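PDB 4WVA: uncharacterized protein from Thermus thermophilus HB8, which hydrolyses mannosylglycerate, a solute made under osmotic stress, to mannose and glycerate, and can also split glucosylglycerate. Local coordinates for residues 235-249 and 262-276. Residues are numbered along the deposited sequence; the frame is centred on the assembly and turned at random.
Sequences VGFNAILQRANRDLY and IEEWIVRGEVGLEAL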
ATOM      1  N   VAL A 235     -19.037   4.724  -1.688  1.00  9.85           N
ATOM      2  CA  VAL A 235     -17.965   4.027  -0.998  1.00  9.79           C
ATOM      3  C   VAL A 235     -18.230   2.522  -0.915  1.00  9.44           C
ATOM      4  O   VAL A 235     -17.310   1.715  -1.056  1.00  9.13           O
ATOM      5  CB  VAL A 235     -17.660   4.621   0.401  1.00 10.14           C
ATOM      6  CG1 VAL A 235     -18.846   4.525   1.353  1.00 10.26           C
ATOM      7  CG2 VAL A 235     -16.443   3.954   1.001  1.00 10.37           C
ATOM      8  N   GLY A 236     -19.494   2.133  -0.703  1.00  9.28           N
ATOM      9  CA  GLY A 236     -19.821   0.720  -0.623  1.00  9.28           C
ATOM     10  C   GLY A 236     -19.569  -0.028  -1.929  1.00  9.04           C
ATOM     11  O   GLY A 236     -18.865  -1.038  -1.944  1.00  8.66           O
ATOM     12  N   PHE A 237     -20.150   0.477  -3.019  1.00  8.77           N
ATOM     13  CA  PHE A 237     -20.005  -0.107  -4.348  1.00  9.33           C
ATOM     14  C   PHE A 237     -18.525  -0.248  -4.673  1.00  9.18           C
ATOM     15  O   PHE A 237     -18.070  -1.285  -5.090  1.00  9.30           O
ATOM     16  CB  PHE A 237     -20.704   0.766  -5.391  1.00  9.32           C
ATOM     17  CG  PHE A 237     -20.936   0.087  -6.709  1.00  9.73           C
ATOM     18  CD1 PHE A 237     -19.906  -0.108  -7.595  1.00  9.88           C
ATOM     19  CD2 PHE A 237     -22.213  -0.325  -7.080  1.00  9.60           C
ATOM     20  CE1 PHE A 237     -20.125  -0.726  -8.811  1.00 10.12           C
ATOM     21  CE2 PHE A 237     -22.437  -0.936  -8.291  1.00 10.04           C
ATOM     22  CZ  PHE A 237     -21.398  -1.145  -9.157  1.00 10.34           C
ATOM     23  N   ASN A 238     -17.769   0.812  -4.432  1.00  9.32           N
ATOM     24  CA  ASN A 238     -16.357   0.812  -4.784  1.00  9.36           C
ATOM     25  C   ASN A 238     -15.468  -0.050  -3.911  1.00  9.20           C
ATOM     26  O   ASN A 238     -14.512  -0.657  -4.407  1.00  9.35           O
ATOM     27  CB  ASN A 238     -15.845   2.251  -4.878  1.00  9.13           C
ATOM     28  CG  ASN A 238     -16.222   2.878  -6.203  1.00  9.27           C
ATOM     29  OD1 ASN A 238     -15.572   2.632  -7.217  1.00  9.54           O
ATOM     30  ND2 ASN A 238     -17.316   3.642  -6.215  1.00  9.50           N
ATOM     31  N   ALA A 239     -15.767  -0.133  -2.621  1.00  9.36           N
ATOM     32  CA  ALA A 239     -15.017  -1.029  -1.758  1.00  9.21           C
ATOM     33  C   ALA A 239     -15.250  -2.459  -2.184  1.00  8.92           C
ATOM     34  O   ALA A 239     -14.314  -3.273  -2.237  1.00  8.61           O
ATOM     35  CB  ALA A 239     -15.414  -0.848  -0.312  1.00  9.33           C
ATOM     36  N   ILE A 240     -16.503  -2.778  -2.491  1.00  8.74           N
ATOM     37  CA  ILE A 240     -16.853  -4.129  -2.953  1.00  8.77           C
ATOM     38  C   ILE A 240     -16.186  -4.459  -4.298  1.00  8.84           C
ATOM     39  O   ILE A 240     -15.663  -5.579  -4.504  1.00  9.20           O
ATOM     40  CB  ILE A 240     -18.400  -4.307  -2.968  1.00  8.51           C
ATOM     41  CG1 ILE A 240     -18.895  -4.456  -1.518  1.00  8.85           C
ATOM     42  CG2 ILE A 240     -18.847  -5.490  -3.818  1.00  8.73           C
ATOM     43  CD1 ILE A 240     -20.381  -4.310  -1.382  1.00  8.64           C
ATOM     44  N   LEU A 241     -16.162  -3.486  -5.206  1.00  9.17           N
ATOM     45  CA  LEU A 241     -15.470  -3.648  -6.488  1.00  9.46           C
ATOM     46  C   LEU A 241     -13.963  -3.846  -6.325  1.00  9.48           C
ATOM     47  O   LEU A 241     -13.368  -4.688  -6.992  1.00 10.14           O
ATOM     48  CB  LEU A 241     -15.772  -2.474  -7.407  1.00  9.82           C
ATOM     49  CG  LEU A 241     -15.038  -2.401  -8.757  1.00 10.17           C
ATOM     50  CD1 LEU A 241     -15.210  -3.669  -9.581  1.00 10.53           C
ATOM     51  CD2 LEU A 241     -15.519  -1.198  -9.548  1.00 10.66           C
ATOM     52  N   GLN A 242     -13.336  -3.078  -5.439  1.00  9.80           N
ATOM     53  CA  GLN A 242     -11.899  -3.255  -5.200  1.00 10.48           C
ATOM     54  C   GLN A 242     -11.632  -4.671  -4.687  1.00  9.78           C
ATOM     55  O   GLN A 242     -10.711  -5.334  -5.137  1.00  9.68           O
ATOM     56  CB  GLN A 242     -11.383  -2.211  -4.216  1.00 12.28           C
ATOM     57  CG  GLN A 242      -9.931  -2.400  -3.760  1.00 13.85           C
ATOM     58  CD  GLN A 242      -8.878  -2.084  -4.826  1.00 15.87           C
ATOM     59  OE1 GLN A 242      -9.179  -1.567  -5.905  1.00 17.53           O
ATOM     60  NE2 GLN A 242      -7.628  -2.407  -4.509  1.00 16.71           N
ATOM     61  N   ARG A 243     -12.420  -5.123  -3.707  1.00  9.39           N
ATOM     62  CA  ARG A 243     -12.261  -6.488  -3.209  1.00  9.27           C
ATOM     63  C   ARG A 243     -12.457  -7.502  -4.334  1.00  9.21           C
ATOM     64  O   ARG A 243     -11.664  -8.443  -4.473  1.00  9.45           O
ATOM     65  CB  ARG A 243     -13.208  -6.773  -2.050  1.00  9.35           C
ATOM     66  CG  ARG A 243     -13.173  -8.205  -1.541  1.00  9.42           C
ATOM     67  CD  ARG A 243     -11.808  -8.702  -1.099  1.00  9.65           C
ATOM     68  NE  ARG A 243     -11.895 -10.080  -0.626  1.00 10.11           N
ATOM     69  CZ  ARG A 243     -12.187 -10.444   0.632  1.00 10.60           C
ATOM     70  NH1 ARG A 243     -12.391  -9.549   1.573  1.00 11.12           N
ATOM     71  NH2 ARG A 243     -12.264 -11.725   0.947  1.00 11.41           N
ATOM     72  N   ALA A 244     -13.488  -7.295  -5.148  1.00  9.31           N
ATOM     73  CA  ALA A 244     -13.798  -8.213  -6.217  1.00  9.71           C
ATOM     74  C   ALA A 244     -12.680  -8.241  -7.265  1.00  9.69           C
ATOM     75  O   ALA A 244     -12.365  -9.306  -7.779  1.00  9.92           O
ATOM     76  CB  ALA A 244     -15.133  -7.863  -6.839  1.00  9.67           C
ATOM     77  N   ASN A 245     -12.100  -7.083  -7.581  1.00  9.86           N
ATOM     78  CA  ASN A 245     -10.928  -7.019  -8.480  1.00 10.21           C
ATOM     79  C   ASN A 245      -9.738  -7.824  -7.951  1.00 10.14           C
ATOM     80  O   ASN A 245      -9.107  -8.579  -8.704  1.00 10.68           O
ATOM     81  CB  ASN A 245     -10.462  -5.584  -8.723  1.00 10.65           C
ATOM     82  CG  ASN A 245     -11.351  -4.821  -9.686  1.00 11.45           C
ATOM     83  OD1 ASN A 245     -11.905  -5.390 -10.620  1.00 13.11           O
ATOM     84  ND2 ASN A 245     -11.466  -3.525  -9.481  1.00 11.95           N
ATOM     85  N   ARG A 246      -9.435  -7.684  -6.667  1.00 10.29           N
ATOM     86  CA  ARG A 246      -8.370  -8.471  -6.060  1.00 11.13           C
ATOM     87  C   ARG A 246      -8.634  -9.967  -6.196  1.00 10.37           C
ATOM     88  O   ARG A 246      -7.723 -10.766  -6.490  1.00 10.08           O
ATOM     89  CB  ARG A 246      -8.227  -8.124  -4.568  1.00 12.75           C
ATOM     90  CG  ARG A 246      -7.803  -6.695  -4.326  1.00 14.90           C
ATOM     91  CD  ARG A 246      -6.329  -6.540  -4.166  1.00 17.92           C
ATOM     92  NE  ARG A 246      -5.966  -5.153  -3.845  1.00 19.99           N
ATOM     93  CZ  ARG A 246      -4.712  -4.748  -3.735  1.00 21.89           C
ATOM     94  NH1 ARG A 246      -3.717  -5.626  -3.890  1.00 21.91           N
ATOM     95  NH2 ARG A 246      -4.445  -3.465  -3.475  1.00 23.43           N
ATOM     96  N   ASP A 247      -9.880 -10.366  -5.967  1.00 10.02           N
ATOM     97  CA  ASP A 247     -10.235 -11.770  -6.067  1.00  9.63           C
ATOM     98  C   ASP A 247     -10.279 -12.279  -7.521  1.00  9.68           C
ATOM     99  O   ASP A 247      -9.900 -13.433  -7.780  1.00  9.80           O
ATOM    100  CB  ASP A 247     -11.536 -12.040  -5.317  1.00  9.35           C
ATOM    101  CG  ASP A 247     -11.380 -11.862  -3.821  1.00  9.56           C
ATOM    102  OD1 ASP A 247     -10.266 -12.133  -3.326  1.00 10.00           O
ATOM    103  OD2 ASP A 247     -12.324 -11.410  -3.161  1.00  9.72           O
ATOM    104  N   LEU A 248     -10.704 -11.428  -8.450  1.00  9.94           N
ATOM    105  CA  LEU A 248     -10.675 -11.746  -9.867  1.00 10.24           C
ATOM    106  C   LEU A 248      -9.249 -11.940 -10.387  1.00 10.31           C
ATOM    107  O   LEU A 248      -8.996 -12.828 -11.206  1.00 10.54           O
ATOM    108  CB  LEU A 248     -11.400 -10.681 -10.686  1.00 10.94           C
ATOM    109  CG  LEU A 248     -11.676 -11.034 -12.146  1.00 11.26           C
ATOM    110  CD1 LEU A 248     -12.616 -12.230 -12.260  1.00 11.72           C
ATOM    111  CD2 LEU A 248     -12.249  -9.821 -12.850  1.00 11.38           C
ATOM    112  N   TYR A 249      -8.331 -11.096  -9.906  1.00 10.22           N
ATOM    113  CA  TYR A 249      -6.908 -11.237 -10.198  1.00 10.35           C
ATOM    114  C   TYR A 249      -6.418 -12.635  -9.792  1.00 10.26           C
ATOM    115  O   TYR A 249      -5.753 -13.335 -10.555  1.00 10.20           O
ATOM    116  CB  TYR A 249      -6.101 -10.155  -9.470  1.00 10.26           C
ATOM    117  CG  TYR A 249      -4.613 -10.457  -9.495  1.00 10.06           C
ATOM    118  CD1 TYR A 249      -3.819 -10.030 -10.556  1.00 10.42           C
ATOM    119  CD2 TYR A 249      -4.017 -11.198  -8.489  1.00  9.85           C
ATOM    120  CE1 TYR A 249      -2.469 -10.337 -10.615  1.00 10.34           C
ATOM    121  CE2 TYR A 249      -2.663 -11.515  -8.540  1.00 10.09           C
ATOM    122  CZ  TYR A 249      -1.901 -11.081  -9.602  1.00 10.09           C
ATOM    123  OH  TYR A 249      -0.554 -11.408  -9.635  1.00 10.77           O
ATOM    124  N   ILE A 262      -6.717  -6.281 -15.118  1.00 15.59           N
ATOM    125  CA  ILE A 262      -7.232  -6.295 -13.743  1.00 14.18           C
ATOM    126  C   ILE A 262      -6.248  -5.602 -12.787  1.00 14.22           C
ATOM    127  O   ILE A 262      -6.653  -4.887 -11.874  1.00 13.62           O
ATOM    128  CB  ILE A 262      -7.480  -7.738 -13.262  1.00 13.34           C
ATOM    129  CG1 ILE A 262      -8.410  -8.502 -14.207  1.00 14.12           C
ATOM    130  CG2 ILE A 262      -8.099  -7.729 -11.868  1.00 13.47           C
ATOM    131  CD1 ILE A 262      -8.365 -10.003 -13.997  1.00 13.91           C
ATOM    132  N   GLU A 263      -4.946  -5.804 -13.002  1.00 14.28           N
ATOM    133  CA  GLU A 263      -3.945  -5.153 -12.176  1.00 14.50           C
ATOM    134  C   GLU A 263      -4.106  -3.622 -12.209  1.00 14.59           C
ATOM    135  O   GLU A 263      -3.980  -2.961 -11.180  1.00 13.65           O
ATOM    136  CB  GLU A 263      -2.528  -5.530 -12.620  1.00 14.59           C
ATOM    137  CG  GLU A 263      -2.185  -7.007 -12.473  1.00 14.67           C
ATOM    138  CD  GLU A 263      -1.021  -7.429 -13.348  1.00 15.30           C
ATOM    139  OE1 GLU A 263      -0.225  -6.562 -13.770  1.00 17.60           O
ATOM    140  OE2 GLU A 263      -0.913  -8.632 -13.628  1.00 14.35           O
ATOM    141  N   GLU A 264      -4.380  -3.074 -13.386  1.00 15.73           N
ATOM    142  CA  GLU A 264      -4.591  -1.628 -13.498  1.00 17.17           C
ATOM    143  C   GLU A 264      -5.814  -1.195 -12.705  1.00 15.23           C
ATOM    144  O   GLU A 264      -5.766  -0.184 -11.999  1.00 15.03           O
ATOM    145  CB  GLU A 264      -4.714  -1.186 -14.955  1.00 21.09           C
ATOM    146  CG  GLU A 264      -3.655  -1.811 -15.846  1.00 25.76           C
ATOM    147  CD  GLU A 264      -3.221  -0.944 -17.006  1.00 31.94           C
ATOM    148  OE1 GLU A 264      -3.936   0.029 -17.341  1.00 37.11           O
ATOM    149  OE2 GLU A 264      -2.145  -1.252 -17.576  1.00 36.57           O
ATOM    150  N   TRP A 265      -6.892  -1.979 -12.763  1.00 13.36           N
ATOM    151  CA  TRP A 265      -8.084  -1.635 -11.994  1.00 13.19           C
ATOM    152  C   TRP A 265      -7.774  -1.621 -10.499  1.00 12.52           C
ATOM    153  O   TRP A 265      -8.253  -0.759  -9.743  1.00 12.27           O
ATOM    154  CB  TRP A 265      -9.240  -2.612 -12.242  1.00 13.38           C
ATOM    155  CG  TRP A 265      -9.685  -2.715 -13.680  1.00 13.69           C
ATOM    156  CD1 TRP A 265      -9.588  -1.762 -14.645  1.00 14.61           C
ATOM    157  CD2 TRP A 265     -10.340  -3.836 -14.289  1.00 13.59           C
ATOM    158  NE1 TRP A 265     -10.135  -2.219 -15.819  1.00 14.63           N
ATOM    159  CE2 TRP A 265     -10.604  -3.490 -15.627  1.00 14.15           C
ATOM    160  CE3 TRP A 265     -10.733  -5.096 -13.834  1.00 13.66           C
ATOM    161  CZ2 TRP A 265     -11.212  -4.372 -16.518  1.00 14.25           C
ATOM    162  CZ3 TRP A 265     -11.345  -5.960 -14.717  1.00 13.58           C
ATOM    163  CH2 TRP A 265     -11.575  -5.592 -16.047  1.00 14.13           C
ATOM    164  N   ILE A 266      -7.001  -2.598 -10.067  1.00 11.39           N
ATOM    165  CA  ILE A 266      -6.662  -2.734  -8.650  1.00 11.36           C
ATOM    166  C   ILE A 266      -5.832  -1.530  -8.162  1.00 11.79           C
ATOM    167  O   ILE A 266      -6.109  -0.943  -7.117  1.00 11.98           O
ATOM    168  CB  ILE A 266      -5.892  -4.052  -8.419  1.00 11.12           C
ATOM    169  CG1 ILE A 266      -6.834  -5.251  -8.612  1.00 11.11           C
ATOM    170  CG2 ILE A 266      -5.270  -4.063  -7.035  1.00 11.37           C
ATOM    171  CD1 ILE A 266      -6.160  -6.602  -8.613  1.00 10.92           C
ATOM    172  N   VAL A 267      -4.798  -1.192  -8.914  1.00 11.77           N
ATOM    173  CA  VAL A 267      -3.864  -0.162  -8.497  1.00 12.90           C
ATOM    174  C   VAL A 267      -4.530   1.204  -8.517  1.00 12.92           C
ATOM    175  O   VAL A 267      -4.435   1.943  -7.552  1.00 13.14           O
ATOM    176  CB  VAL A 267      -2.597  -0.208  -9.361  1.00 13.53           C
ATOM    177  CG1 VAL A 267      -1.682   0.971  -9.082  1.00 14.20           C
ATOM    178  CG2 VAL A 267      -1.889  -1.525  -9.095  1.00 13.81           C
ATOM    179  N   ARG A 268      -5.255   1.501  -9.588  1.00 13.99           N
ATOM    180  CA  ARG A 268      -5.975   2.777  -9.670  1.00 14.71           C
ATOM    181  C   ARG A 268      -7.142   2.834  -8.690  1.00 14.16           C
ATOM    182  O   ARG A 268      -7.441   3.888  -8.139  1.00 13.28           O
ATOM    183  CB  ARG A 268      -6.392   3.067 -11.118  1.00 17.18           C
ATOM    184  CG  ARG A 268      -5.173   3.167 -12.015  1.00 19.22           C
ATOM    185  CD  ARG A 268      -5.436   3.399 -13.491  1.00 22.56           C
ATOM    186  NE  ARG A 268      -4.182   3.216 -14.257  1.00 24.80           N
ATOM    187  CZ  ARG A 268      -3.213   4.126 -14.410  1.00 26.15           C
ATOM    188  NH1 ARG A 268      -3.306   5.346 -13.885  1.00 27.48           N
ATOM    189  NH2 ARG A 268      -2.136   3.829 -15.133  1.00 27.74           N
ATOM    190  N   GLY A 269      -7.778   1.690  -8.433  1.00 13.67           N
ATOM    191  CA  GLY A 269      -8.843   1.628  -7.461  1.00 13.57           C
ATOM    192  C   GLY A 269      -8.406   1.816  -6.035  1.00 14.03           C
ATOM    193  O   GLY A 269      -9.168   2.336  -5.207  1.00 13.98           O
ATOM    194  N   GLU A 270      -7.179   1.405  -5.725  1.00 14.10           N
ATOM    195  CA  GLU A 270      -6.656   1.579  -4.392  1.00 15.51           C
ATOM    196  C   GLU A 270      -6.454   3.069  -4.127  1.00 14.18           C
ATOM    197  O   GLU A 270      -6.740   3.568  -3.035  1.00 14.30           O
ATOM    198  CB  GLU A 270      -5.326   0.839  -4.258  1.00 18.18           C
ATOM    199  CG  GLU A 270      -4.789   0.862  -2.844  1.00 21.92           C
ATOM    200  CD  GLU A 270      -3.688  -0.142  -2.631  1.00 25.89           C
ATOM    201  OE1 GLU A 270      -3.238  -0.756  -3.625  1.00 29.78           O
ATOM    202  OE2 GLU A 270      -3.274  -0.304  -1.462  1.00 29.73           O
ATOM    203  N   VAL A 271      -5.941   3.776  -5.133  1.00 12.68           N
ATOM    204  CA  VAL A 271      -5.763   5.223  -5.021  1.00 12.51           C
ATOM    205  C   VAL A 271      -7.124   5.886  -4.799  1.00 12.49           C
ATOM    206  O   VAL A 271      -7.280   6.675  -3.888  1.00 12.03           O
ATOM    207  CB  VAL A 271      -5.108   5.835  -6.261  1.00 13.03           C
ATOM    208  CG1 VAL A 271      -5.110   7.356  -6.167  1.00 12.93           C
ATOM    209  CG2 VAL A 271      -3.696   5.300  -6.428  1.00 13.66           C
ATOM    210  N   GLY A 272      -8.099   5.525  -5.625  1.00 12.02           N
ATOM    211  CA  GLY A 272      -9.435   6.128  -5.545  1.00 11.86           C
ATOM    212  C   GLY A 272     -10.127   5.865  -4.223  1.00 11.88           C
ATOM    213  O   GLY A 272     -10.666   6.763  -3.590  1.00 11.47           O
ATOM    214  N   LEU A 273     -10.127   4.610  -3.790  1.00 11.97           N
ATOM    215  CA  LEU A 273     -10.887   4.288  -2.582  1.00 12.29           C
ATOM    216  C   LEU A 273     -10.317   4.989  -1.373  1.00 12.22           C
ATOM    217  O   LEU A 273     -11.057   5.516  -0.542  1.00 12.78           O
ATOM    218  CB  LEU A 273     -10.958   2.759  -2.359  1.00 12.20           C
ATOM    219  CG  LEU A 273     -12.028   2.292  -1.359  1.00 12.57           C
ATOM    220  CD1 LEU A 273     -13.426   2.578  -1.863  1.00 12.35           C
ATOM    221  CD2 LEU A 273     -11.865   0.810  -1.044  1.00 13.06           C
ATOM    222  N   GLU A 274      -8.993   5.052  -1.268  1.00 12.66           N
ATOM    223  CA  GLU A 274      -8.385   5.768  -0.163  1.00 13.18           C
ATOM    224  C   GLU A 274      -8.612   7.275  -0.183  1.00 12.50           C
ATOM    225  O   GLU A 274      -8.619   7.914   0.872  1.00 12.72           O
ATOM    226  CB  GLU A 274      -6.910   5.400  -0.011  1.00 14.20           C
ATOM    227  CG  GLU A 274      -6.735   3.990   0.505  1.00 15.33           C
ATOM    228  CD  GLU A 274      -7.334   3.814   1.900  1.00 15.64           C
ATOM    229  OE1 GLU A 274      -6.810   4.398   2.863  1.00 19.55           O
ATOM    230  OE2 GLU A 274      -8.330   3.102   2.003  1.00 17.78           O
ATOM    231  N   ALA A 275      -8.886   7.838  -1.358  1.00 11.12           N
ATOM    232  CA  ALA A 275      -9.218   9.247  -1.478  1.00 11.03           C
ATOM    233  C   ALA A 275     -10.521   9.595  -0.758  1.00 10.39           C
ATOM    234  O   ALA A 275     -10.712  10.726  -0.351  1.00 10.60           O
ATOM    235  CB  ALA A 275      -9.316   9.662  -2.939  1.00 11.21           C
ATOM    236  N   LEU A 276     -11.421   8.633  -0.612  1.00 10.38           N
ATOM    237  CA  LEU A 276     -12.722   8.891   0.012  1.00 10.06           C
ATOM    238  C   LEU A 276     -12.629   9.106   1.508  1.00 10.01           C
ATOM    239  O   LEU A 276     -13.602   9.529   2.149  1.00 10.05           O
ATOM    240  CB  LEU A 276     -13.693   7.742  -0.278  1.00 10.20           C
ATOM    241  CG  LEU A 276     -13.938   7.421  -1.765  1.00 10.54           C
ATOM    242  CD1 LEU A 276     -14.928   6.279  -1.886  1.00 11.12           C
ATOM    243  CD2 LEU A 276     -14.429   8.646  -2.509  1.00 10.94           C
TER
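A helical hairpin brings Ile266 of helix 262-275 into a hole on helix 235-249 made by Gln242, Asn245, Arg246 and Tyr249. The segment axes approach to 9.2 Å and run roughly antiparallel, at 148° between their directions. Both branches of Ile266 touch the walls of the hole. Ile266 CG1, anti to the carbonyl carbon (chi1 -70°), leads Ile266 CD1 to Tyr249 CB at 3.7 Å. Ile266 CG2 turns the other way and sits over the centre of one face of the Arg246 guanidinium, 3.4 Å from Arg246 CZ. The Arg246 chain bends at chi2 (-94°), which brings its end back to the partner helix. There Arg246 NH2 forms a salt bridge with Glu270 OE1 at 3.0 Å, and the carboxylate lies at the edge of the guanidinium with the two planes steeply inclined.

Two successive helices paired in this way are consistent with the (alpha/alpha)6 barrel of this GH63 hydrolase. Gly269 has no side chain, and the Gln242 amide lies against its backbone. Asn245 crosses Trp265 at about a right angle. Asn245 OD1 is 3.4 Å from Trp265 CE3, and Asn245 ND2 is hydrogen-bonded to Tyr143 OH of helix 121-146. Further along, Leu273 straddles Ala239, with Leu273 CD1 3.7 Å from Ala239 N and Leu273 CD2 4.0 Å from Ala239 CB. Leu276 CD1 ends on Val235 CB at 3.9 Å. At the subunit interface Glu263 forms a salt bridge with Arg268 of a second subunit, and Ile266 also touches Val271 of that subunit.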